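Local coordinates for protein MymaA.19257.a.B3 (Mycobacterium marinum, PDB 6Q10) that is of unknown function but probably acts at the cell envelope, as the soluble LytR_C-type domain of a predicted membrane protein, at residues Gln43-Val47 and Leu112-Phe118. Numbering follows the deposited sequence.
Sequences QAADV and LVLGTDF
V47, on the helical segment Q43-V47, forms the apolar centre of this buried helix-on-sheet contact. Its CG2 (chi1 t) lies 3.7 Å from CD1 of L114 and 3.6 Å from CE1 of F118, while its CG1 meets CD2 of L112 at 3.9 Å. L112 and L114, alternate residues of an extended strand, both direct CA-CB toward the helix. L114 (chi1 m, chi2 t) also brings CD1 to 3.9 Å from CA of A44, the pair in register with CA atoms 7.1 Å apart. A V47 N to Q43 O hydrogen bond (2.9 Å) marks the alpha-helical turn. The axes of 43-47 and 112-114 approach to 9.6 Å and cross at 134°. Beyond L114 a type I beta turn, G115-F118, closed by F118 N to G115 O (3.1 Å), brings the F118 ring (chi1 t) back against V47. At the polar edge Q43, extended through chi1 and chi2 (both t), donates NE2 to F118 O (3.2 Å), with NE2 near the ring's edge; its OE1 bonds to S38 OG. R40 NH2 hydrogen-bonds to T116 O. The helix thus packs across the mixed sheet of this soluble, LytR_C-family domain, where strand 110-114 runs between parallel strand 32-36, whose V34 touches A44, V47 and L114, and antiparallel strand 76-80.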
loop_
_atom_site.group_PDB
_atom_site.type_symbol
_atom_site.label_atom_id
_atom_site.label_comp_id
_atom_site.label_asym_id
_atom_site.label_seq_id
_atom_site.Cartn_x
_atom_site.Cartn_y
_atom_site.Cartn_z
ATOM N N GLN A 43 3.209 -15.018 4.656
ATOM C CA GLN A 43 3.712 -13.788 4.054
ATOM C C GLN A 43 2.906 -12.565 4.470
ATOM O O GLN A 43 3.477 -11.481 4.651
ATOM C CB GLN A 43 3.742 -13.878 2.540
ATOM C CG GLN A 43 4.560 -12.737 1.970
ATOM C CD GLN A 43 4.748 -12.856 0.489
ATOM O OE1 GLN A 43 3.886 -13.384 -0.212
ATOM N NE2 GLN A 43 5.873 -12.358 -0.004
ATOM N N ALA A 44 1.585 -12.684 4.589
ATOM C CA ALA A 44 0.823 -11.511 5.012
ATOM C C ALA A 44 1.205 -11.089 6.422
ATOM O O ALA A 44 1.311 -9.890 6.695
ATOM C CB ALA A 44 -0.688 -11.746 4.912
ATOM N N ALA A 45 1.420 -12.046 7.323
ATOM C CA ALA A 45 1.836 -11.696 8.676
ATOM C C ALA A 45 3.207 -11.030 8.670
ATOM O O ALA A 45 3.443 -10.082 9.431
ATOM C CB ALA A 45 1.844 -12.944 9.566
ATOM N N ASP A 46 4.130 -11.536 7.841
ATOM C CA ASP A 46 5.464 -10.944 7.752
ATOM C C ASP A 46 5.376 -9.504 7.281
ATOM O O ASP A 46 6.024 -8.613 7.851
ATOM C CB ASP A 46 6.353 -11.743 6.798
ATOM C CG ASP A 46 6.663 -13.121 7.308
ATOM O OD1 ASP A 46 6.607 -13.317 8.541
ATOM O OD2 ASP A 46 6.971 -13.996 6.470
ATOM N N VAL A 47 4.573 -9.251 6.241
ATOM C CA VAL A 47 4.499 -7.901 5.686
ATOM C C VAL A 47 3.765 -6.970 6.647
ATOM O O VAL A 47 4.160 -5.810 6.826
ATOM C CB VAL A 47 3.852 -7.925 4.285
ATOM C CG1 VAL A 47 3.518 -6.501 3.790
ATOM C CG2 VAL A 47 4.781 -8.623 3.313
ATOM N N LEU A 112 -3.808 -4.259 1.345
ATOM C CA LEU A 112 -2.600 -4.546 0.578
ATOM C C LEU A 112 -2.626 -6.039 0.288
ATOM O O LEU A 112 -2.555 -6.854 1.212
ATOM C CB LEU A 112 -1.343 -4.160 1.354
ATOM C CG LEU A 112 -0.054 -4.648 0.705
ATOM C CD1 LEU A 112 0.144 -4.060 -0.709
ATOM C CD2 LEU A 112 1.104 -4.262 1.647
ATOM N N VAL A 113 -2.829 -6.396 -0.986
ATOM C CA VAL A 113 -3.007 -7.777 -1.405
ATOM C C VAL A 113 -1.706 -8.255 -2.026
ATOM O O VAL A 113 -1.251 -7.686 -3.025
ATOM C CB VAL A 113 -4.165 -7.904 -2.403
ATOM C CG1 VAL A 113 -4.459 -9.402 -2.662
ATOM C CG2 VAL A 113 -5.398 -7.198 -1.832
ATOM N N LEU A 114 -1.094 -9.266 -1.427
ATOM C CA LEU A 114 0.203 -9.764 -1.883
ATOM C C LEU A 114 -0.025 -10.791 -2.972
ATOM O O LEU A 114 -0.670 -11.814 -2.738
ATOM C CB LEU A 114 0.973 -10.407 -0.737
ATOM C CG LEU A 114 1.047 -9.442 0.453
ATOM C CD1 LEU A 114 1.875 -10.165 1.521
ATOM C CD2 LEU A 114 1.641 -8.092 0.096
ATOM N N GLY A 115 0.538 -10.535 -4.155
ATOM C CA GLY A 115 0.508 -11.512 -5.213
ATOM C C GLY A 115 1.707 -12.456 -5.165
ATOM O O GLY A 115 2.605 -12.348 -4.328
ATOM N N THR A 116 1.693 -13.412 -6.096
ATOM C CA THR A 116 2.715 -14.462 -6.103
ATOM C C THR A 116 4.111 -13.887 -6.234
ATOM O O THR A 116 5.083 -14.507 -5.786
ATOM C CB THR A 116 2.475 -15.447 -7.246
ATOM O OG1 THR A 116 2.497 -14.737 -8.496
ATOM C CG2 THR A 116 1.151 -16.147 -7.077
ATOM N N ASP A 117 4.228 -12.711 -6.845
ATOM C CA ASP A 117 5.520 -12.120 -7.156
ATOM C C ASP A 117 6.042 -11.186 -6.075
ATOM O O ASP A 117 7.196 -10.747 -6.164
ATOM C CB ASP A 117 5.425 -11.338 -8.452
ATOM C CG ASP A 117 4.938 -12.185 -9.611
ATOM O OD1 ASP A 117 4.868 -13.439 -9.493
ATOM O OD2 ASP A 117 4.627 -11.599 -10.663
ATOM N N PHE A 118 5.217 -10.831 -5.098
ATOM C CA PHE A 118 5.680 -9.970 -4.022
ATOM C C PHE A 118 6.842 -10.621 -3.284
ATOM O O PHE A 118 6.812 -11.819 -2.985
ATOM C CB PHE A 118 4.543 -9.688 -3.039
ATOM C CG PHE A 118 4.845 -8.571 -2.098
ATOM C CD1 PHE A 118 5.485 -8.819 -0.894
ATOM C CD2 PHE A 118 4.510 -7.270 -2.434
ATOM C CE1 PHE A 118 5.779 -7.772 -0.034
ATOM C CE2 PHE A 118 4.803 -6.222 -1.569
ATOM C CZ PHE A 118 5.441 -6.497 -0.367
#